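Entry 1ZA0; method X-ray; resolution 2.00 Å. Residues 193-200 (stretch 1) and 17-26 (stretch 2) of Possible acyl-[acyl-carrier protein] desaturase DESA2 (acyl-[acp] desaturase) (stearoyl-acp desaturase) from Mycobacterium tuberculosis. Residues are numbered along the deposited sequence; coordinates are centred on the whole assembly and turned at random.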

# COMPACT_ATOMS: atom_id res chain seq x y z
N GLU A 193 -1.81 -4.22 7.49
CA GLU A 193 -1.67 -5.62 7.27
C GLU A 193 -2.00 -6.43 8.58
O GLU A 193 -2.62 -7.49 8.49
CB GLU A 193 -0.28 -5.98 6.71
CG GLU A 193 -0.19 -7.49 6.40
CD GLU A 193 1.21 -8.09 6.46
OE1 GLU A 193 2.20 -7.33 6.64
OE2 GLU A 193 1.32 -9.35 6.27
N GLU A 194 -1.54 -5.93 9.72
CA GLU A 194 -1.62 -6.62 11.01
C GLU A 194 -3.14 -6.76 11.30
O GLU A 194 -3.64 -7.79 11.68
CB GLU A 194 -0.95 -5.79 12.11
CG GLU A 194 -1.09 -6.26 13.56
CD GLU A 194 -0.34 -5.38 14.52
OE1 GLU A 194 0.16 -4.32 14.07
OE2 GLU A 194 -0.19 -5.71 15.74
N PHE A 195 -3.85 -5.67 11.11
CA PHE A 195 -5.30 -5.61 11.34
C PHE A 195 -6.04 -6.58 10.47
O PHE A 195 -6.74 -7.48 11.00
CB PHE A 195 -5.82 -4.18 11.15
CG PHE A 195 -7.11 -3.86 11.90
CD1 PHE A 195 -7.17 -2.81 12.78
CD2 PHE A 195 -8.26 -4.58 11.67
CE1 PHE A 195 -8.37 -2.47 13.44
CE2 PHE A 195 -9.45 -4.27 12.34
CZ PHE A 195 -9.50 -3.23 13.24
N PHE A 196 -5.87 -6.50 9.14
CA PHE A 196 -6.56 -7.45 8.27
C PHE A 196 -6.11 -8.87 8.52
O PHE A 196 -6.91 -9.83 8.47
CB PHE A 196 -6.45 -7.11 6.78
CG PHE A 196 -7.23 -5.87 6.40
CD1 PHE A 196 -8.62 -5.87 6.44
CD2 PHE A 196 -6.57 -4.71 6.04
CE1 PHE A 196 -9.35 -4.73 6.10
CE2 PHE A 196 -7.29 -3.56 5.69
CZ PHE A 196 -8.67 -3.57 5.75
N ALA A 197 -4.82 -9.05 8.73
CA ALA A 197 -4.33 -10.41 8.91
C ALA A 197 -4.89 -11.02 10.21
O ALA A 197 -5.06 -12.22 10.30
CB ALA A 197 -2.81 -10.42 8.94
N ASN A 198 -5.09 -10.21 11.24
CA ASN A 198 -5.63 -10.76 12.48
C ASN A 198 -7.11 -11.23 12.24
O ASN A 198 -7.54 -12.24 12.81
CB ASN A 198 -5.53 -9.71 13.63
CG ASN A 198 -4.12 -9.54 14.15
OD1 ASN A 198 -3.26 -10.42 13.86
ND2 ASN A 198 -3.85 -8.43 14.95
N LEU A 199 -7.84 -10.54 11.37
CA LEU A 199 -9.23 -10.89 11.07
C LEU A 199 -9.22 -12.19 10.34
O LEU A 199 -10.06 -13.06 10.59
CB LEU A 199 -9.94 -9.82 10.27
CG LEU A 199 -10.11 -8.45 10.88
CD1 LEU A 199 -10.92 -7.46 10.01
CD2 LEU A 199 -10.76 -8.61 12.16
N VAL A 200 -8.24 -12.37 9.46
CA VAL A 200 -8.08 -13.59 8.71
C VAL A 200 -7.73 -14.78 9.62
O VAL A 200 -8.20 -15.93 9.39
CB VAL A 200 -7.05 -13.47 7.60
CG1 VAL A 200 -6.73 -14.81 6.98
CG2 VAL A 200 -7.51 -12.49 6.50
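Stretch 2, residues 17-26: VVEANMTRHL

Residues 17-26 are helical throughout, as are residues 193-200, and each stretch is an internal segment of a longer helix. In stretch 2 phi runs from -75° to -56° and psi from -51° to -38°, with regular i to i+4 hydrogen bonds from Val17 O to Asn21 N (3.0 Å) through Met22 O to Leu26 N (2.9 Å). The two helices run nearly antiparallel, with a signed crossing angle of 160° and a closest axial approach of 10.0 Å. In this register the CA of Asn21 lies 6.2 Å from the CA of Phe195, and one turn away the CA of Val17 lies 6.6 Å from the CA of Leu199. The contact buries 453 Å² in all.

Phe195 acts as a knob, its side chain fitting among Val18, Asn21, Met22 and His25. Its CA-CB bond points sideways, but the t rotamer (chi1 -156°) brings the ring onto stretch 2. Asn21 CB sits over one ring face, 3.5 Å from the centroid and 13° off the normal, a CH-pi contact, while His25 ND1 approaches the edge, 4.3 Å from Phe195 CD1. Farther along, Leu199 CD2 packs against both Val17 CG1 and Val18 CG2, each at 3.7 Å.

Beside this apolar packing, Asn21 organizes a polar cluster. Asn198 ND2 donates a nearly linear hydrogen bond to Asn21 OD1 (2.8 Å, 171°), and the same oxygen accepts one from Arg24 NH2 (3.0 Å). Asn21 ND2 in turn donates to Val17 O at 2.7 Å, so both ends of the amide are engaged. Arg24 also forms a salt bridge with Glu194, NH1 to OE1 at 3.5 Å; because the carboxylate oxygen lies over a face of the guanidinium, this attraction is purely between charges, with no N-H directed at it.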

# COMPACT_ATOMS: atom_id res chain seq x y z
N VAL A 17 -13.01 -9.31 17.57
CA VAL A 17 -11.66 -9.20 17.00
C VAL A 17 -11.42 -7.78 16.39
O VAL A 17 -10.36 -7.16 16.61
CB VAL A 17 -11.40 -10.29 15.96
CG1 VAL A 17 -9.91 -10.19 15.40
CG2 VAL A 17 -11.60 -11.67 16.57
N VAL A 18 -12.44 -7.25 15.73
CA VAL A 18 -12.39 -5.89 15.20
C VAL A 18 -12.22 -4.95 16.33
O VAL A 18 -11.36 -4.04 16.28
CB VAL A 18 -13.66 -5.63 14.33
CG1 VAL A 18 -13.75 -4.23 13.82
CG2 VAL A 18 -13.65 -6.55 13.16
N GLU A 19 -12.96 -5.18 17.44
CA GLU A 19 -12.88 -4.27 18.58
C GLU A 19 -11.52 -4.27 19.20
O GLU A 19 -10.99 -3.22 19.58
CB GLU A 19 -13.96 -4.68 19.65
CG GLU A 19 -13.87 -3.90 20.96
CD GLU A 19 -15.01 -4.19 21.98
OE1 GLU A 19 -15.79 -5.15 21.81
OE2 GLU A 19 -15.07 -3.48 22.98
N ALA A 20 -10.99 -5.48 19.45
CA ALA A 20 -9.66 -5.60 20.07
C ALA A 20 -8.56 -4.91 19.19
O ALA A 20 -7.68 -4.23 19.65
CB ALA A 20 -9.31 -7.11 20.26
N ASN A 21 -8.67 -5.09 17.92
CA ASN A 21 -7.70 -4.52 17.00
C ASN A 21 -7.87 -2.99 16.86
O ASN A 21 -6.90 -2.28 16.79
CB ASN A 21 -7.83 -5.18 15.67
CG ASN A 21 -7.08 -6.53 15.63
OD1 ASN A 21 -5.92 -6.56 15.22
ND2 ASN A 21 -7.73 -7.62 16.10
N MET A 22 -9.10 -2.50 16.85
CA MET A 22 -9.34 -1.04 16.83
C MET A 22 -8.77 -0.44 18.06
O MET A 22 -8.08 0.55 18.05
CB MET A 22 -10.82 -0.75 16.85
CG MET A 22 -11.43 -0.19 15.65
SD MET A 22 -10.47 1.02 14.62
CE MET A 22 -10.84 2.66 15.26
N THR A 23 -9.03 -1.11 19.19
CA THR A 23 -8.50 -0.67 20.45
C THR A 23 -6.98 -0.64 20.47
O THR A 23 -6.35 0.30 20.91
CB THR A 23 -9.11 -1.61 21.62
OG1 THR A 23 -10.53 -1.48 21.61
CG2 THR A 23 -8.76 -1.09 22.93
N ARG A 24 -6.36 -1.71 20.02
CA ARG A 24 -4.92 -1.69 19.84
C ARG A 24 -4.44 -0.56 18.91
O ARG A 24 -3.48 0.16 19.21
CB ARG A 24 -4.47 -3.02 19.25
CG ARG A 24 -2.98 -3.17 19.14
CD ARG A 24 -2.53 -4.40 18.41
NE ARG A 24 -3.31 -4.64 17.21
CZ ARG A 24 -3.26 -3.93 16.09
NH1 ARG A 24 -2.40 -2.94 16.00
NH2 ARG A 24 -4.02 -4.25 15.04
N HIS A 25 -5.09 -0.43 17.77
CA HIS A 25 -4.61 0.52 16.72
C HIS A 25 -4.65 1.95 17.30
O HIS A 25 -3.64 2.63 17.39
CB HIS A 25 -5.45 0.31 15.48
CG HIS A 25 -5.00 1.09 14.27
ND1 HIS A 25 -4.40 0.49 13.17
CD2 HIS A 25 -5.09 2.41 13.99
CE1 HIS A 25 -4.16 1.41 12.25
NE2 HIS A 25 -4.55 2.59 12.72
N LEU A 26 -5.78 2.33 17.86
CA LEU A 26 -5.89 3.62 18.60
C LEU A 26 -4.92 3.87 19.73
O LEU A 26 -4.34 4.97 19.85
CB LEU A 26 -7.31 3.84 19.07
CG LEU A 26 -8.39 3.97 17.99
CD1 LEU A 26 -9.77 4.08 18.59
CD2 LEU A 26 -8.17 5.16 17.13